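Sqt1 (Chaetomium thermophilum, PDB 4ZOY) probably acts as a dedicated chaperone that captures a nascent ribosomal protein during translation, built as a WD40-repeat beta-propeller. Local coordinates at residues 380-385 with 460-465; 87-92 with 109-114. All coordinates share one frame; numbering follows the deposited sequence.

Interaction 1. Residues 380-385 with 460-465; sequences EFVKSP and FVQGET
The side chains of Glu380 and Gln462 run alongside each other in opposite senses, with carboxylate and amide planes 36° apart, while Gln462 NE2 also lies in plane at the edge of the Phe460 ring. That ring meets Glu380 CB obliquely through CZ, and Lys378 makes a cation-pi contact with it. Gln462 NE2 donates twice to Glu380, both acceptors close to the amide plane: to OE2 at 2.9 Å, met on its anti side, and to the backbone O at 3.2 Å, approached from above the carbonyl plane. These two bonds, with Thr396 binding Gln462 OE1, fix the amide's rotation. A water joins Glu380 OE2 to Gln462 N. Val382 CG2 lies 3.5 Å from Gln462 OE1.

Toward the exposed end, Lys383 NZ reaches Glu464 OE2 at 2.9 Å in a salt bridge entered from above the carboxylate plane. A bend at chi2 (-72°) starts the Glu464 chain on its way back to the lysine. On the backbone, Ser384 N donates to Glu464 O at 2.8 Å.

The contact joins two neighbouring blades of the propeller at the ends of strands 376-381 and 457-461. Within its own sheet, strand 376-381 lies beside 394-399, with Val382 on Thr396, and strand 457-461 lies beside 468-473, where Phe460 packs on Ile469 and Thr471.

Interaction 2. Residues 87-92 with 109-114; sequences GHTDSI and GMDGRM
His88 and Asp111 form the His-carboxylate pair of the WD40 repeat, in which a histidine from the loop entering a blade binds an aspartate in the tight turn between its second and third strands. Here His88 NE2 bonds Ser107, extending the chain to Ser-His-Asp. His88 ND1 donates to Asp111 OD1 at 3.2 Å, nearly straight (170°), with the oxygen in the ring plane and using its syn lone pair; ring and carboxylate planes stand 35° apart. At the ring edge, His88 CE1 lies 3.1 Å from Arg113 O.

Asp111 CG sits between its own backbone N and carbonyl carbon (chi1 52°), on the side of the 87-92 loop, where its oxygens meet His88 and Thr89. Thr89 N binds OD2 of Asp111 at 2.8 Å, and Arg113 N bonds Asp111 OD1 at 3.0 Å, closing an Asx turn that overlaps the end of the type I turn from Gly109 to Gly112. Arg113 NE adds a salt bridge to Asp111 OD2, with a weak hydrogen bond. An alanine in place of Asp111 would probably leave His88 ND1, Thr89 N and Arg113 NE without this acceptor, and the imidazole less firmly held in its rotation.

The guanidinium of Arg113 has two further partners: NH1 pairs with Glu135, while NH2 donates in plane to Thr89 OG1 at 3.2 Å. Gly109 is packed so closely that a CB there would run into His88 ND1 and Asp111 OD1. Asp90 OD1 accepts from Ser91 N, and Asp90 CG lies 3.7 Å from Met110 CB. Ile92 and Gly109 form an antiparallel non-hydrogen-bonded pair, and next to it Met110 N donates to Ser91 O at 2.8 Å.

Overall arrangement
The two contacts lie on opposite sides of the chain's centre, their own centres about 28 Å apart and their nearest atoms about 13 Å apart. Both are partly buried, but interaction 1 is nearer the middle of the propeller, its centre about 12 Å from that of the chain against about 19 Å for interaction 2. They share no strands: interaction 1 bridges two successive four-stranded blades, whereas interaction 2 ties the loop leading in from strand 83-85 to a turn of the blade that follows. In interaction 1 a buried amide network gives way to an exposed salt bridge; in interaction 2 a single carboxylate gathers backbone, imidazole and guanidinium donors.

Interaction 1. Residues 380-385 with 460-465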
# COMPACT_ATOMS: atom_id res chain seq x y z
N GLU A 380 8.29 -1.34 -2.22
CA GLU A 380 8.26 -0.92 -0.81
C GLU A 380 9.65 -1.04 -0.20
O GLU A 380 10.29 -2.10 -0.31
CB GLU A 380 7.26 -1.75 -0.01
CG GLU A 380 7.11 -1.29 1.44
CD GLU A 380 6.23 -2.22 2.24
OE1 GLU A 380 4.98 -2.08 2.18
OE2 GLU A 380 6.78 -3.09 2.93
N PHE A 381 10.12 0.04 0.44
CA PHE A 381 11.43 0.00 1.07
C PHE A 381 11.42 -0.80 2.35
O PHE A 381 10.45 -0.76 3.12
CB PHE A 381 11.92 1.42 1.38
CG PHE A 381 12.39 2.16 0.17
CD1 PHE A 381 13.71 2.08 -0.24
CD2 PHE A 381 11.51 2.94 -0.57
CE1 PHE A 381 14.16 2.77 -1.37
CE2 PHE A 381 11.94 3.62 -1.70
CZ PHE A 381 13.26 3.54 -2.10
N VAL A 382 12.50 -1.54 2.57
CA VAL A 382 12.73 -2.20 3.85
C VAL A 382 13.02 -1.13 4.91
O VAL A 382 13.93 -0.31 4.74
CB VAL A 382 13.90 -3.20 3.78
CG1 VAL A 382 14.11 -3.87 5.13
CG2 VAL A 382 13.65 -4.23 2.69
N LYS A 383 12.25 -1.16 5.99
CA LYS A 383 12.35 -0.10 7.01
C LYS A 383 13.61 -0.20 7.84
O LYS A 383 14.28 0.81 8.10
CB LYS A 383 11.11 -0.14 7.91
CG LYS A 383 9.84 0.22 7.15
CD LYS A 383 8.72 0.68 8.08
CE LYS A 383 7.84 -0.48 8.50
NZ LYS A 383 6.66 0.01 9.28
N SER A 384 13.95 -1.41 8.26
CA SER A 384 15.09 -1.61 9.14
C SER A 384 15.88 -2.83 8.72
O SER A 384 15.80 -3.86 9.37
CB SER A 384 14.63 -1.76 10.58
OG SER A 384 13.89 -0.63 11.01
N PRO A 385 16.64 -2.72 7.63
CA PRO A 385 17.38 -3.90 7.17
C PRO A 385 18.39 -4.38 8.21
O PRO A 385 18.90 -3.56 8.98
CB PRO A 385 18.09 -3.41 5.90
CG PRO A 385 18.08 -1.94 5.98
CD PRO A 385 16.89 -1.54 6.79
N PHE A 460 2.29 -7.91 -1.01
CA PHE A 460 3.14 -8.55 -0.01
C PHE A 460 3.26 -7.67 1.23
O PHE A 460 2.99 -6.47 1.20
CB PHE A 460 4.54 -8.86 -0.56
CG PHE A 460 5.35 -7.65 -0.92
CD1 PHE A 460 6.13 -7.02 0.03
CD2 PHE A 460 5.34 -7.15 -2.21
CE1 PHE A 460 6.88 -5.89 -0.28
CE2 PHE A 460 6.08 -6.03 -2.54
CZ PHE A 460 6.85 -5.40 -1.57
N VAL A 461 3.64 -8.31 2.33
CA VAL A 461 4.16 -7.60 3.49
C VAL A 461 5.53 -8.18 3.83
O VAL A 461 5.84 -9.31 3.47
CB VAL A 461 3.22 -7.71 4.71
CG1 VAL A 461 1.89 -7.00 4.44
CG2 VAL A 461 2.98 -9.19 5.08
N GLN A 462 6.35 -7.41 4.54
CA GLN A 462 7.71 -7.84 4.82
C GLN A 462 8.19 -7.43 6.20
O GLN A 462 9.39 -7.49 6.48
CB GLN A 462 8.67 -7.29 3.76
CG GLN A 462 8.74 -5.76 3.69
CD GLN A 462 9.67 -5.26 2.61
OE1 GLN A 462 10.60 -5.96 2.19
NE2 GLN A 462 9.43 -4.04 2.14
N GLY A 463 7.27 -7.03 7.07
CA GLY A 463 7.63 -6.69 8.44
C GLY A 463 8.55 -5.49 8.51
O GLY A 463 8.69 -4.75 7.56
N GLU A 464 9.18 -5.30 9.66
CA GLU A 464 10.10 -4.18 9.83
C GLU A 464 11.46 -4.42 9.18
O GLU A 464 12.08 -3.50 8.65
CB GLU A 464 10.29 -3.87 11.32
CG GLU A 464 9.08 -3.24 11.98
CD GLU A 464 8.88 -1.81 11.56
OE1 GLU A 464 9.87 -1.15 11.19
OE2 GLU A 464 7.72 -1.34 11.58
N THR A 465 11.92 -5.67 9.21
CA THR A 465 13.28 -5.97 8.79
C THR A 465 13.41 -6.52 7.39
O THR A 465 14.52 -6.66 6.89
CB THR A 465 13.94 -6.99 9.72
OG1 THR A 465 13.23 -8.23 9.63
CG2 THR A 465 13.95 -6.49 11.17
O HOH W 1 5.42 -4.68 4.62
O HOH W 2 10.16 -3.13 5.92

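Interaction 2. Residues 87-92 with 109-114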
# COMPACT_ATOMS: atom_id res chain seq x y z
N GLY A 87 -18.55 -12.91 5.69
CA GLY A 87 -19.52 -11.83 5.66
C GLY A 87 -19.46 -10.95 4.43
O GLY A 87 -20.37 -10.17 4.17
N HIS A 88 -18.38 -11.06 3.66
CA HIS A 88 -18.29 -10.30 2.42
C HIS A 88 -18.95 -11.07 1.29
O HIS A 88 -18.65 -12.25 1.06
CB HIS A 88 -16.84 -9.97 2.08
CG HIS A 88 -16.24 -8.94 2.98
ND1 HIS A 88 -16.43 -7.58 2.78
CD2 HIS A 88 -15.45 -9.05 4.07
CE1 HIS A 88 -15.79 -6.91 3.72
NE2 HIS A 88 -15.18 -7.78 4.52
N THR A 89 -19.84 -10.40 0.57
CA THR A 89 -20.62 -11.01 -0.49
C THR A 89 -19.97 -10.79 -1.84
O THR A 89 -20.49 -11.20 -2.88
CB THR A 89 -22.06 -10.47 -0.50
OG1 THR A 89 -22.04 -9.04 -0.56
CG2 THR A 89 -22.79 -10.90 0.77
N ASP A 90 -18.81 -10.13 -1.82
CA ASP A 90 -18.00 -9.95 -3.01
C ASP A 90 -16.57 -9.92 -2.50
O ASP A 90 -16.36 -9.95 -1.29
CB ASP A 90 -18.38 -8.66 -3.75
CG ASP A 90 -17.98 -8.68 -5.22
OD1 ASP A 90 -17.15 -9.52 -5.62
OD2 ASP A 90 -18.49 -7.82 -5.97
N SER A 91 -15.60 -9.89 -3.41
CA SER A 91 -14.18 -10.03 -3.06
C SER A 91 -13.70 -9.10 -1.96
O SER A 91 -14.05 -7.93 -1.95
CB SER A 91 -13.31 -9.79 -4.29
OG SER A 91 -13.74 -10.62 -5.36
N ILE A 92 -12.90 -9.62 -1.05
CA ILE A 92 -12.17 -8.73 -0.14
C ILE A 92 -11.04 -8.07 -0.93
O ILE A 92 -10.24 -8.75 -1.55
CB ILE A 92 -11.60 -9.46 1.08
CG1 ILE A 92 -12.74 -10.04 1.93
CG2 ILE A 92 -10.73 -8.49 1.90
CD1 ILE A 92 -12.30 -10.75 3.20
N GLY A 109 -14.51 -4.70 1.23
CA GLY A 109 -14.84 -5.49 0.06
C GLY A 109 -15.30 -4.74 -1.17
O GLY A 109 -15.61 -3.55 -1.13
N MET A 110 -15.34 -5.47 -2.28
CA MET A 110 -15.94 -5.01 -3.52
C MET A 110 -17.46 -4.92 -3.37
O MET A 110 -18.16 -4.48 -4.28
CB MET A 110 -15.57 -5.94 -4.67
CG MET A 110 -14.08 -5.92 -4.99
SD MET A 110 -13.59 -4.31 -5.62
CE MET A 110 -14.57 -4.25 -7.12
N ASP A 111 -17.95 -5.34 -2.21
CA ASP A 111 -19.35 -5.16 -1.84
C ASP A 111 -19.56 -3.86 -1.06
O ASP A 111 -20.68 -3.53 -0.68
CB ASP A 111 -19.85 -6.35 -1.01
CG ASP A 111 -18.96 -6.68 0.19
OD1 ASP A 111 -18.01 -5.93 0.50
OD2 ASP A 111 -19.22 -7.71 0.85
N GLY A 112 -18.47 -3.13 -0.81
CA GLY A 112 -18.56 -1.88 -0.08
C GLY A 112 -18.60 -2.06 1.43
O GLY A 112 -18.63 -1.08 2.18
N ARG A 113 -18.63 -3.31 1.88
CA ARG A 113 -18.67 -3.57 3.31
C ARG A 113 -17.31 -3.35 3.97
O ARG A 113 -16.28 -3.83 3.47
CB ARG A 113 -19.13 -5.00 3.60
CG ARG A 113 -20.53 -5.31 3.11
CD ARG A 113 -20.88 -6.76 3.42
NE ARG A 113 -21.82 -7.30 2.45
CZ ARG A 113 -23.14 -7.25 2.58
NH1 ARG A 113 -23.67 -6.68 3.65
NH2 ARG A 113 -23.93 -7.76 1.65
N MET A 114 -17.32 -2.62 5.07
CA MET A 114 -16.17 -2.51 5.94
C MET A 114 -16.48 -3.25 7.24
O MET A 114 -17.35 -2.84 8.01
CB MET A 114 -15.83 -1.04 6.23
CG MET A 114 -14.60 -0.88 7.09
SD MET A 114 -14.17 0.84 7.52
CE MET A 114 -15.50 1.23 8.69
O HOH W 3 -20.66 -6.45 -5.09